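Local coordinates for protein enoyl-CoA hydratase (Bacillus halodurans, PDB 3LKE) that probably catalyses the hydration of enoyl-CoA thioesters, or a related reaction of the crotonase family, at residues Leu193-Arg196 / Val197-Leu201; Ala75-Ser79 / Asp80-Arg84. One frame throughout, in Å; residues are numbered along the deposited sequence.

Interaction 1 (Leu193-Arg196 / Val197-Leu201); sequences LQER and VKNYL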
ATOM      1  N   LEU A 193      25.071 -16.981   4.442  1.00 30.60           N
ATOM      2  CA  LEU A 193      24.579 -15.748   5.049  1.00 33.05           C
ATOM      3  C   LEU A 193      25.721 -14.784   5.359  1.00 31.09           C
ATOM      4  O   LEU A 193      25.610 -13.586   5.120  1.00 29.41           O
ATOM      5  CB  LEU A 193      23.794 -16.042   6.330  1.00 30.99           C
ATOM      6  CG  LEU A 193      23.310 -14.787   7.056  1.00 29.96           C
ATOM      7  CD1 LEU A 193      22.271 -14.060   6.202  1.00 27.87           C
ATOM      8  CD2 LEU A 193      22.737 -15.146   8.419  1.00 32.50           C
ATOM      9  N   GLN A 194      26.814 -15.308   5.910  1.00 30.22           N
ATOM     10  CA  GLN A 194      27.962 -14.482   6.250  1.00 31.52           C
ATOM     11  C   GLN A 194      28.527 -13.769   5.016  1.00 28.78           C
ATOM     12  O   GLN A 194      28.903 -12.598   5.088  1.00 31.80           O
ATOM     13  CB  GLN A 194      29.046 -15.347   6.910  1.00 32.71           C
ATOM     14  CG  GLN A 194      29.991 -14.595   7.800  1.00 40.99           C
ATOM     15  CD  GLN A 194      30.970 -15.527   8.493  1.00 45.86           C
ATOM     16  OE1 GLN A 194      30.585 -16.583   8.998  1.00 44.43           O
ATOM     17  NE2 GLN A 194      32.240 -15.139   8.519  1.00 48.17           N
ATOM     18  N   GLU A 195      28.601 -14.486   3.898  1.00 30.01           N
ATOM     19  CA  GLU A 195      29.101 -13.920   2.643  1.00 32.20           C
ATOM     20  C   GLU A 195      28.139 -12.878   2.073  1.00 32.61           C
ATOM     21  O   GLU A 195      28.569 -11.816   1.622  1.00 31.99           O
ATOM     22  CB  GLU A 195      29.334 -15.021   1.609  1.00 33.59           C
ATOM     23  CG  GLU A 195      29.745 -14.513   0.221  1.00 38.44           C
ATOM     24  CD  GLU A 195      31.161 -13.934   0.192  1.00 41.07           C
ATOM     25  OE1 GLU A 195      31.526 -13.303  -0.829  1.00 46.48           O
ATOM     26  OE2 GLU A 195      31.906 -14.110   1.179  1.00 37.73           O
ATOM     27  N   ARG A 196      26.845 -13.192   2.098  1.00 32.20           N
ATOM     28  CA  ARG A 196      25.800 -12.288   1.596  1.00 28.12           C
ATOM     29  C   ARG A 196      25.832 -10.944   2.323  1.00 30.70           C
ATOM     30  O   ARG A 196      25.779  -9.875   1.704  1.00 31.34           O
ATOM     31  CB  ARG A 196      24.424 -12.942   1.756  1.00 29.10           C
ATOM     32  CG  ARG A 196      23.236 -12.040   1.394  1.00 28.82           C
ATOM     33  CD  ARG A 196      23.365 -11.457   0.002  1.00 30.02           C
ATOM     34  NE  ARG A 196      22.205 -10.615  -0.306  1.00 33.45           N
ATOM     35  CZ  ARG A 196      22.282  -9.387  -0.809  1.00 35.60           C
ATOM     36  NH1 ARG A 196      23.467  -8.851  -1.087  1.00 33.26           N
ATOM     37  NH2 ARG A 196      21.166  -8.696  -1.039  1.00 31.34           N
ATOM     38  N   VAL A 197      25.909 -11.009   3.647  1.00 27.71           N
ATOM     39  CA  VAL A 197      25.995  -9.817   4.483  1.00 30.81           C
ATOM     40  C   VAL A 197      27.244  -8.989   4.186  1.00 32.11           C
ATOM     41  O   VAL A 197      27.196  -7.762   4.123  1.00 30.51           O
ATOM     42  CB  VAL A 197      25.950 -10.186   5.973  1.00 28.86           C
ATOM     43  CG1 VAL A 197      26.166  -8.964   6.831  1.00 26.95           C
ATOM     44  CG2 VAL A 197      24.605 -10.841   6.311  1.00 31.78           C
ATOM     45  N   LYS A 198      28.368  -9.673   4.013  1.00 30.17           N
ATOM     46  CA  LYS A 198      29.603  -9.018   3.608  1.00 32.22           C
ATOM     47  C   LYS A 198      29.377  -8.181   2.349  1.00 30.78           C
ATOM     48  O   LYS A 198      29.711  -6.999   2.301  1.00 32.88           O
ATOM     49  CB  LYS A 198      30.673 -10.083   3.353  1.00 33.72           C
ATOM     50  CG  LYS A 198      31.923  -9.608   2.631  1.00 39.27           C
ATOM     51  CD  LYS A 198      32.827 -10.803   2.339  1.00 39.26           C
ATOM     52  CE  LYS A 198      34.035 -10.418   1.497  1.00 48.20           C
ATOM     53  NZ  LYS A 198      34.943  -9.493   2.223  1.00 48.76           N
ATOM     54  N   ASN A 199      28.795  -8.809   1.339  1.00 30.82           N
ATOM     55  CA  ASN A 199      28.560  -8.156   0.057  1.00 32.59           C
ATOM     56  C   ASN A 199      27.540  -7.028   0.175  1.00 33.57           C
ATOM     57  O   ASN A 199      27.699  -5.966  -0.428  1.00 33.31           O
ATOM     58  CB  ASN A 199      28.114  -9.181  -0.982  1.00 34.14           C
ATOM     59  CG  ASN A 199      29.197 -10.197  -1.292  1.00 38.51           C
ATOM     60  OD1 ASN A 199      30.379  -9.877  -1.263  1.00 36.78           O
ATOM     61  ND2 ASN A 199      28.794 -11.421  -1.602  1.00 40.69           N
ATOM     62  N   TYR A 200      26.501  -7.253   0.969  1.00 30.53           N
ATOM     63  CA  TYR A 200      25.455  -6.251   1.120  1.00 31.38           C
ATOM     64  C   TYR A 200      26.016  -5.005   1.798  1.00 30.73           C
ATOM     65  O   TYR A 200      25.754  -3.882   1.372  1.00 32.48           O
ATOM     66  CB  TYR A 200      24.280  -6.835   1.911  1.00 29.01           C
ATOM     67  CG  TYR A 200      23.132  -5.875   2.179  1.00 27.95           C
ATOM     68  CD1 TYR A 200      22.061  -5.780   1.300  1.00 31.97           C
ATOM     69  CD2 TYR A 200      23.111  -5.095   3.329  1.00 28.98           C
ATOM     70  CE1 TYR A 200      20.995  -4.903   1.553  1.00 26.12           C
ATOM     71  CE2 TYR A 200      22.052  -4.221   3.588  1.00 30.49           C
ATOM     72  CZ  TYR A 200      21.008  -4.138   2.703  1.00 27.38           C
ATOM     73  OH  TYR A 200      19.971  -3.262   2.985  1.00 26.78           O
ATOM     74  N   LEU A 201      26.800  -5.200   2.852  1.00 30.38           N
ATOM     75  CA  LEU A 201      27.401  -4.074   3.551  1.00 30.52           C
ATOM     76  C   LEU A 201      28.416  -3.348   2.675  1.00 33.34           C
ATOM     77  O   LEU A 201      28.595  -2.136   2.792  1.00 32.64           O
ATOM     78  CB  LEU A 201      28.049  -4.531   4.855  1.00 34.92           C
ATOM     79  CG  LEU A 201      27.065  -5.053   5.901  1.00 32.00           C
ATOM     80  CD1 LEU A 201      27.812  -5.520   7.138  1.00 31.49           C
ATOM     81  CD2 LEU A 201      26.013  -3.984   6.246  1.00 34.54           C
TER
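Over one face of the Arg-196 guanidinium lies the CB of Tyr-200, which NH1 approaches to 3.7 Å, while NH2 comes obliquely to CD1 of the Tyr-200 ring; the two planes stand 81° apart, so the groups do not stack. Arg-196 reaches along the helix because its CG is anti to the backbone N (chi1 174°) and the chain bends at chi2, and its NH2 forms a salt bridge with Glu-185. The Glu-195 carboxylate and the Asn-199 amide are likewise turned almost perpendicular to each other, joined by a weak hydrogen bond from ND2 of Asn-199 to OE1 of Glu-195 (3.4 Å). The second carboxylate oxygen, OE2 of Glu-195, touches the aliphatic CD of Lys-198 at 3.6 Å. All of this rides on about two turns of helix 190-205, an amphipathic alpha-helix with i to i+4 backbone bonds such as Tyr-200 N to Arg-196 O, 2.8 Å. Its buried face packs on the parallel strands of the crotonase-fold sheet: Leu-193 meets Ile-127 and Leu-129, and Val-197 meets Leu-107. Within the helix, CD1 of Leu-193 lies 4.0 Å from CG2 of Val-197, while Tyr-200 also packs on Leu-167 of a second subunit.

Interaction 2 (Ala75-Ser79 / Asp80-Arg84); sequences ASDQS and DVRLR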
ATOM      1  N   ALA A  75      -0.283 -10.422  33.698  1.00 35.45           N
ATOM      2  CA  ALA A  75      -1.723 -10.604  33.830  1.00 33.39           C
ATOM      3  C   ALA A  75      -2.103 -10.764  35.297  1.00 38.09           C
ATOM      4  O   ALA A  75      -3.221 -10.446  35.693  1.00 40.01           O
ATOM      5  CB  ALA A  75      -2.191 -11.811  33.034  1.00 35.85           C
ATOM      6  N   SER A  76      -1.160 -11.256  36.095  1.00 39.36           N
ATOM      7  CA  SER A  76      -1.396 -11.524  37.516  1.00 39.74           C
ATOM      8  C   SER A  76      -1.098 -10.311  38.391  1.00 41.40           C
ATOM      9  O   SER A  76      -1.466 -10.284  39.564  1.00 39.80           O
ATOM     10  CB  SER A  76      -0.536 -12.707  37.985  1.00 39.23           C
ATOM     11  OG  SER A  76      -0.726 -13.844  37.160  1.00 41.81           O
ATOM     12  N   ASP A  77      -0.417  -9.318  37.827  1.00 40.31           N
ATOM     13  CA  ASP A  77      -0.028  -8.132  38.585  1.00 39.51           C
ATOM     14  C   ASP A  77      -1.249  -7.402  39.133  1.00 43.05           C
ATOM     15  O   ASP A  77      -2.332  -7.452  38.544  1.00 45.64           O
ATOM     16  CB  ASP A  77       0.789  -7.172  37.712  1.00 40.19           C
ATOM     17  CG  ASP A  77       2.275  -7.479  37.724  1.00 45.11           C
ATOM     18  OD1 ASP A  77       2.976  -7.023  36.795  1.00 45.78           O
ATOM     19  OD2 ASP A  77       2.744  -8.166  38.658  1.00 42.24           O
ATOM     20  N   GLN A  78      -1.063  -6.717  40.258  1.00 40.94           N
ATOM     21  CA  GLN A  78      -2.121  -5.904  40.847  1.00 42.68           C
ATOM     22  C   GLN A  78      -2.320  -4.609  40.058  1.00 39.05           C
ATOM     23  O   GLN A  78      -3.455  -4.197  39.802  1.00 42.18           O
ATOM     24  CB  GLN A  78      -1.798  -5.582  42.308  1.00 39.94           C
ATOM     25  CG  GLN A  78      -1.761  -6.792  43.238  1.00 42.32           C
ATOM     26  CD  GLN A  78      -3.129  -7.424  43.430  1.00 48.17           C
ATOM     27  OE1 GLN A  78      -3.510  -8.346  42.703  1.00 50.88           O
ATOM     28  NE2 GLN A  78      -3.877  -6.928  44.411  1.00 46.77           N
ATOM     29  N   SER A  79      -1.215  -3.965  39.686  1.00 40.12           N
ATOM     30  CA  SER A  79      -1.273  -2.737  38.890  1.00 39.93           C
ATOM     31  C   SER A  79      -0.712  -2.965  37.486  1.00 44.32           C
ATOM     32  O   SER A  79      -0.188  -4.037  37.186  1.00 42.26           O
ATOM     33  CB  SER A  79      -0.487  -1.614  39.567  1.00 40.11           C
ATOM     34  OG  SER A  79       0.911  -1.837  39.450  1.00 41.14           O
ATOM     35  N   ASP A  80      -0.806  -1.939  36.642  1.00 40.11           N
ATOM     36  CA  ASP A  80      -0.351  -2.034  35.256  1.00 41.94           C
ATOM     37  C   ASP A  80       1.042  -1.441  35.071  1.00 39.20           C
ATOM     38  O   ASP A  80       1.498  -1.249  33.942  1.00 36.54           O
ATOM     39  CB  ASP A  80      -1.338  -1.312  34.338  1.00 42.26           C
ATOM     40  CG  ASP A  80      -2.759  -1.798  34.520  1.00 50.59           C
ATOM     41  OD1 ASP A  80      -3.023  -3.003  34.289  1.00 57.30           O
ATOM     42  OD2 ASP A  80      -3.616  -0.971  34.890  1.00 54.81           O
ATOM     43  N   VAL A  81       1.719  -1.158  36.180  1.00 38.24           N
ATOM     44  CA  VAL A  81       3.007  -0.473  36.131  1.00 38.37           C
ATOM     45  C   VAL A  81       4.097  -1.289  35.428  1.00 37.65           C
ATOM     46  O   VAL A  81       4.887  -0.747  34.650  1.00 38.01           O
ATOM     47  CB  VAL A  81       3.485  -0.077  37.547  1.00 38.80           C
ATOM     48  CG1 VAL A  81       4.926   0.399  37.517  1.00 41.46           C
ATOM     49  CG2 VAL A  81       2.568   0.993  38.129  1.00 43.62           C
ATOM     50  N   ARG A  82       4.140  -2.587  35.710  1.00 38.11           N
ATOM     51  CA  ARG A  82       5.143  -3.463  35.115  1.00 37.48           C
ATOM     52  C   ARG A  82       4.910  -3.581  33.612  1.00 35.61           C
ATOM     53  O   ARG A  82       5.844  -3.473  32.826  1.00 35.76           O
ATOM     54  CB  ARG A  82       5.093  -4.852  35.751  1.00 43.08           C
ATOM     55  CG  ARG A  82       5.184  -4.844  37.267  1.00 50.36           C
ATOM     56  CD  ARG A  82       6.624  -4.725  37.753  1.00 54.76           C
ATOM     57  NE  ARG A  82       7.396  -5.934  37.473  1.00 60.76           N
ATOM     58  CZ  ARG A  82       7.123  -7.135  37.978  1.00 59.09           C
ATOM     59  NH1 ARG A  82       6.082  -7.301  38.786  1.00 59.33           N
ATOM     60  NH2 ARG A  82       7.885  -8.176  37.669  1.00 59.36           N
ATOM     61  N   LEU A  83       3.658  -3.805  33.222  1.00 37.59           N
ATOM     62  CA  LEU A  83       3.310  -3.903  31.806  1.00 32.27           C
ATOM     63  C   LEU A  83       3.703  -2.632  31.054  1.00 32.73           C
ATOM     64  O   LEU A  83       4.369  -2.697  30.017  1.00 31.71           O
ATOM     65  CB  LEU A  83       1.816  -4.207  31.626  1.00 34.76           C
ATOM     66  CG  LEU A  83       1.332  -4.525  30.202  1.00 30.58           C
ATOM     67  CD1 LEU A  83       2.291  -5.487  29.498  1.00 28.01           C
ATOM     68  CD2 LEU A  83      -0.079  -5.094  30.227  1.00 33.81           C
ATOM     69  N   ARG A  84       3.295  -1.477  31.568  1.00 29.38           N
ATOM     70  CA  ARG A  84       3.581  -0.215  30.887  1.00 33.12           C
ATOM     71  C   ARG A  84       5.081   0.042  30.783  1.00 32.59           C
ATOM     72  O   ARG A  84       5.560   0.571  29.777  1.00 31.63           O
ATOM     73  CB  ARG A  84       2.854   0.961  31.556  1.00 31.76           C
ATOM     74  CG  ARG A  84       1.340   0.914  31.371  1.00 33.17           C
ATOM     75  CD  ARG A  84       0.636   2.086  32.045  1.00 33.95           C
ATOM     76  NE  ARG A  84      -0.812   2.027  31.846  1.00 31.19           N
ATOM     77  CZ  ARG A  84      -1.445   2.523  30.786  1.00 35.78           C
ATOM     78  NH1 ARG A  84      -0.758   3.115  29.814  1.00 35.90           N
ATOM     79  NH2 ARG A  84      -2.765   2.422  30.692  1.00 36.46           N
TER
HETATM   80  O   HOH W   1       1.862  -4.845  35.210  1.00 40.27           O
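Asp-77 leaves the helix that ends at Ser-76 with an extended backbone (psi 151°), and the chain turns through Gln-78 and Ser-79 so that Asp-77 comes to face Arg-82 in the first turn of the next helix. The two side chains cross at about a right angle. OD1 of Asp-77 lies against the aliphatic root of the arginine, 3.1 Å from CG of Arg-82, while OD2 forms a salt bridge with NH1 of Arg-82 at 3.5 Å. Carboxylate and guanidinium planes are 47° apart and NH1 alone of the guanidinium nitrogens comes near the carboxylate, so this is not a flat, two-pronged pair. With its CG beside the backbone N and further bends at chi2 and chi3, Arg-82 folds back until NH1 comes close to the Asp-77 carboxylate. One water bridges the turn: it donates to OD1 of Asp-77 (2.9 Å) and to the carbonyl O of Ser-79 (3.0 Å), and accepts a hydrogen bond from the backbone N of Leu-83 (2.9 Å). Were Asp-77 replaced by an alanine, the Arg-82 guanidinium would probably lose this charged mate and the water one of its acceptors. Across the start of the helix, OG of Ser-79 takes a weak but nearly straight hydrogen bond from the N of Val-81, 3.4 Å long. Asp-80 holds the N-cap position without making a capping bond through its side chain; its OD2 has instead a long, weak ion pair with Lys-243. The arrangement is a short surface connection between two consecutive helices, 68-76 and 81-98, in which a bound water takes up one of the N-H groups in the first turn of helix 81-98.

In the fold
From the N terminus, interaction 2 comes first, bridging the short turn that joins helix 68-76 to helix 81-98, where Leu-83 and Arg-84 pack on helix 223-241 and Ala-75 on helix 245-253. The chain then runs through strands 103-108 and 125-129 of the main sheet and several helices before interaction 1, which lies wholly within helix 190-205 and closes no loop of its own. The two contacts therefore follow in series, neither nested nor crossing. They lie on opposite sides of the chain's centre, with centres 42 Å apart: interaction 1 where a helix covers the sheet, interaction 2 at the surface, beside those two C-terminal helices.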